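Local atomic coordinates of D-glycero-alpha-D-manno-heptose 7-phosphate kinase (Campylobacter jejuni subsp. jejuni, PDB entry 4N3O), a protein that catalyses the ATP-dependent phosphorylation of D-glycero-alpha-D-manno-heptose 7-phosphate at C-1, a step in making the GDP-heptose used for capsule polysaccharide. Residues A[47-52]-A[101-106]. Sequence-based numbering, arbitrary orientation.
Sequences TLIKRE and SFSLHT
Thr47 to Lys50 and Phe102 to His105 pair as antiparallel strands in the large mixed sheet of the kinase, their axes 4.6 Å apart at closest approach. Thr47 and His105 exchange two backbone hydrogen bonds, and so do Ile49 and Ser103; from Ser103 N to Ile49 O the separation is 2.8 Å. Just past Lys50 and just before Phe102, the ladder slackens: Arg51 N reaches Ser101 O at 3.3 Å, with the donor well above the carbonyl plane.

Leu48, Phe102 and Leu104 give the sheet an apolar face against helix 118-134, with Lys50 at its margin touching Trp133. Leu48 CD2 lies 3.8 Å from Phe102 CB, while the Phe102 ring meets Phe130 edge-to-face. Leu104 CD1 lies 4.1 Å from Leu48 CB; Leu48 also touches Phe130 and Trp133, and Leu104 Val126 and Phe84, so branched apolar chains suit this face.

The other face is more polar. With OG set between backbone N and carbonyl carbon (chi1 68°), Ser103 hydrogen-bonds His105 NE2 at 2.8 Å, and Asp59 takes ND1, so both ring nitrogens are engaged and the imidazole's rotation is fixed. Ile49 CD1 supplies His105 NE2 with an apolar neighbour. Beyond them, the aliphatic part of Arg51 lies over the Phe102 backbone, CG being 3.4 Å from its CA, while the guanidinium pairs with Asp53.

Such a helix-backed mixed sheet is characteristic of the N-terminal domain of GHMP kinases; here the His105 side chain lies about 8 Å from that of Ser60, which probably binds ATP.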
loop_
_atom_site.group_PDB
_atom_site.type_symbol
_atom_site.label_atom_id
_atom_site.label_comp_id
_atom_site.label_asym_id
_atom_site.label_seq_id
_atom_site.Cartn_x
_atom_site.Cartn_y
_atom_site.Cartn_z
ATOM N N THR A 47 1.660 -18.327 -6.847
ATOM C CA THR A 47 2.764 -18.711 -7.710
ATOM C C THR A 47 2.424 -20.101 -8.281
ATOM O O THR A 47 2.088 -21.031 -7.530
ATOM C CB THR A 47 4.098 -18.770 -6.969
ATOM O OG1 THR A 47 4.548 -17.444 -6.715
ATOM C CG2 THR A 47 5.129 -19.437 -7.806
ATOM N N LEU A 48 2.519 -20.242 -9.597
ATOM C CA LEU A 48 2.240 -21.525 -10.242
ATOM C C LEU A 48 3.481 -21.942 -11.003
ATOM O O LEU A 48 3.906 -21.235 -11.927
ATOM C CB LEU A 48 1.043 -21.409 -11.185
ATOM C CG LEU A 48 0.455 -22.693 -11.797
ATOM C CD1 LEU A 48 -0.832 -22.359 -12.528
ATOM C CD2 LEU A 48 1.423 -23.381 -12.740
ATOM N N ILE A 49 4.062 -23.080 -10.618
ATOM C CA ILE A 49 5.282 -23.577 -11.265
ATOM C C ILE A 49 5.070 -24.897 -11.996
ATOM O O ILE A 49 4.692 -25.906 -11.395
ATOM C CB ILE A 49 6.439 -23.785 -10.256
ATOM C CG1 ILE A 49 6.620 -22.550 -9.365
ATOM C CG2 ILE A 49 7.748 -24.078 -10.986
ATOM C CD1 ILE A 49 7.607 -22.771 -8.246
ATOM N N LYS A 50 5.339 -24.876 -13.296
ATOM C CA LYS A 50 5.247 -26.071 -14.114
ATOM C C LYS A 50 6.334 -27.047 -13.686
ATOM O O LYS A 50 7.471 -26.647 -13.410
ATOM C CB LYS A 50 5.417 -25.735 -15.598
ATOM C CG LYS A 50 5.388 -26.972 -16.497
ATOM C CD LYS A 50 5.481 -26.638 -17.981
ATOM C CE LYS A 50 5.455 -27.912 -18.824
ATOM N NZ LYS A 50 5.399 -27.624 -20.279
ATOM N N ARG A 51 5.970 -28.319 -13.611
ATOM C CA ARG A 51 6.915 -29.379 -13.247
ATOM C C ARG A 51 6.655 -30.607 -14.130
ATOM O O ARG A 51 5.512 -30.899 -14.469
ATOM C CB ARG A 51 6.837 -29.688 -11.744
ATOM C CG ARG A 51 5.441 -29.946 -11.221
ATOM C CD ARG A 51 5.383 -29.955 -9.694
ATOM N NE ARG A 51 6.029 -31.124 -9.103
ATOM C CZ ARG A 51 7.264 -31.168 -8.605
ATOM N NH1 ARG A 51 8.042 -30.094 -8.586
ATOM N NH2 ARG A 51 7.718 -32.307 -8.104
ATOM N N GLU A 52 7.717 -31.306 -14.519
ATOM C CA GLU A 52 7.581 -32.451 -15.418
ATOM C C GLU A 52 7.880 -33.764 -14.729
ATOM O O GLU A 52 8.877 -34.408 -15.013
ATOM C CB GLU A 52 8.491 -32.268 -16.633
ATOM C CG GLU A 52 8.215 -30.975 -17.387
ATOM C CD GLU A 52 9.095 -30.793 -18.606
ATOM O OE1 GLU A 52 9.502 -31.810 -19.213
ATOM O OE2 GLU A 52 9.362 -29.626 -18.968
ATOM N N SER A 101 0.748 -30.964 -14.957
ATOM C CA SER A 101 1.677 -31.184 -13.844
ATOM C C SER A 101 2.261 -29.836 -13.399
ATOM O O SER A 101 2.868 -29.121 -14.196
ATOM C CB SER A 101 2.759 -32.185 -14.250
ATOM O OG SER A 101 3.552 -32.574 -13.135
ATOM N N PHE A 102 2.080 -29.504 -12.121
ATOM C CA PHE A 102 2.489 -28.204 -11.599
ATOM C C PHE A 102 2.380 -28.157 -10.097
ATOM O O PHE A 102 1.779 -29.047 -9.493
ATOM C CB PHE A 102 1.501 -27.151 -12.099
ATOM C CG PHE A 102 0.098 -27.374 -11.581
ATOM C CD1 PHE A 102 -0.789 -28.189 -12.269
ATOM C CD2 PHE A 102 -0.304 -26.827 -10.373
ATOM C CE1 PHE A 102 -2.060 -28.431 -11.773
ATOM C CE2 PHE A 102 -1.579 -27.049 -9.879
ATOM C CZ PHE A 102 -2.462 -27.852 -10.576
ATOM N N SER A 103 2.926 -27.086 -9.511
ATOM C CA SER A 103 2.808 -26.813 -8.076
ATOM C C SER A 103 2.191 -25.419 -7.961
ATOM O O SER A 103 2.567 -24.523 -8.696
ATOM C CB SER A 103 4.152 -26.860 -7.364
ATOM O OG SER A 103 4.994 -25.798 -7.760
ATOM N N LEU A 104 1.239 -25.259 -7.046
ATOM C CA LEU A 104 0.529 -24.013 -6.846
ATOM C C LEU A 104 0.740 -23.570 -5.404
ATOM O O LEU A 104 0.428 -24.326 -4.475
ATOM C CB LEU A 104 -0.963 -24.225 -7.111
ATOM C CG LEU A 104 -1.856 -22.997 -6.950
ATOM C CD1 LEU A 104 -1.491 -21.971 -8.008
ATOM C CD2 LEU A 104 -3.323 -23.363 -7.034
ATOM N N HIS A 105 1.255 -22.353 -5.210
ATOM C CA HIS A 105 1.559 -21.873 -3.866
ATOM C C HIS A 105 0.814 -20.572 -3.631
ATOM O O HIS A 105 0.878 -19.696 -4.475
ATOM C CB HIS A 105 3.070 -21.630 -3.745
ATOM C CG HIS A 105 3.914 -22.740 -4.289
ATOM N ND1 HIS A 105 4.519 -23.680 -3.486
ATOM C CD2 HIS A 105 4.258 -23.057 -5.562
ATOM C CE1 HIS A 105 5.209 -24.523 -4.237
ATOM N NE2 HIS A 105 5.069 -24.164 -5.501
ATOM N N THR A 106 0.121 -20.427 -2.501
ATOM C CA THR A 106 -0.639 -19.195 -2.239
ATOM C C THR A 106 -0.605 -18.732 -0.795
ATOM O O THR A 106 -0.314 -19.512 0.112
ATOM C CB THR A 106 -2.126 -19.393 -2.539
ATOM O OG1 THR A 106 -2.669 -20.350 -1.626
ATOM C CG2 THR A 106 -2.328 -19.888 -3.935
#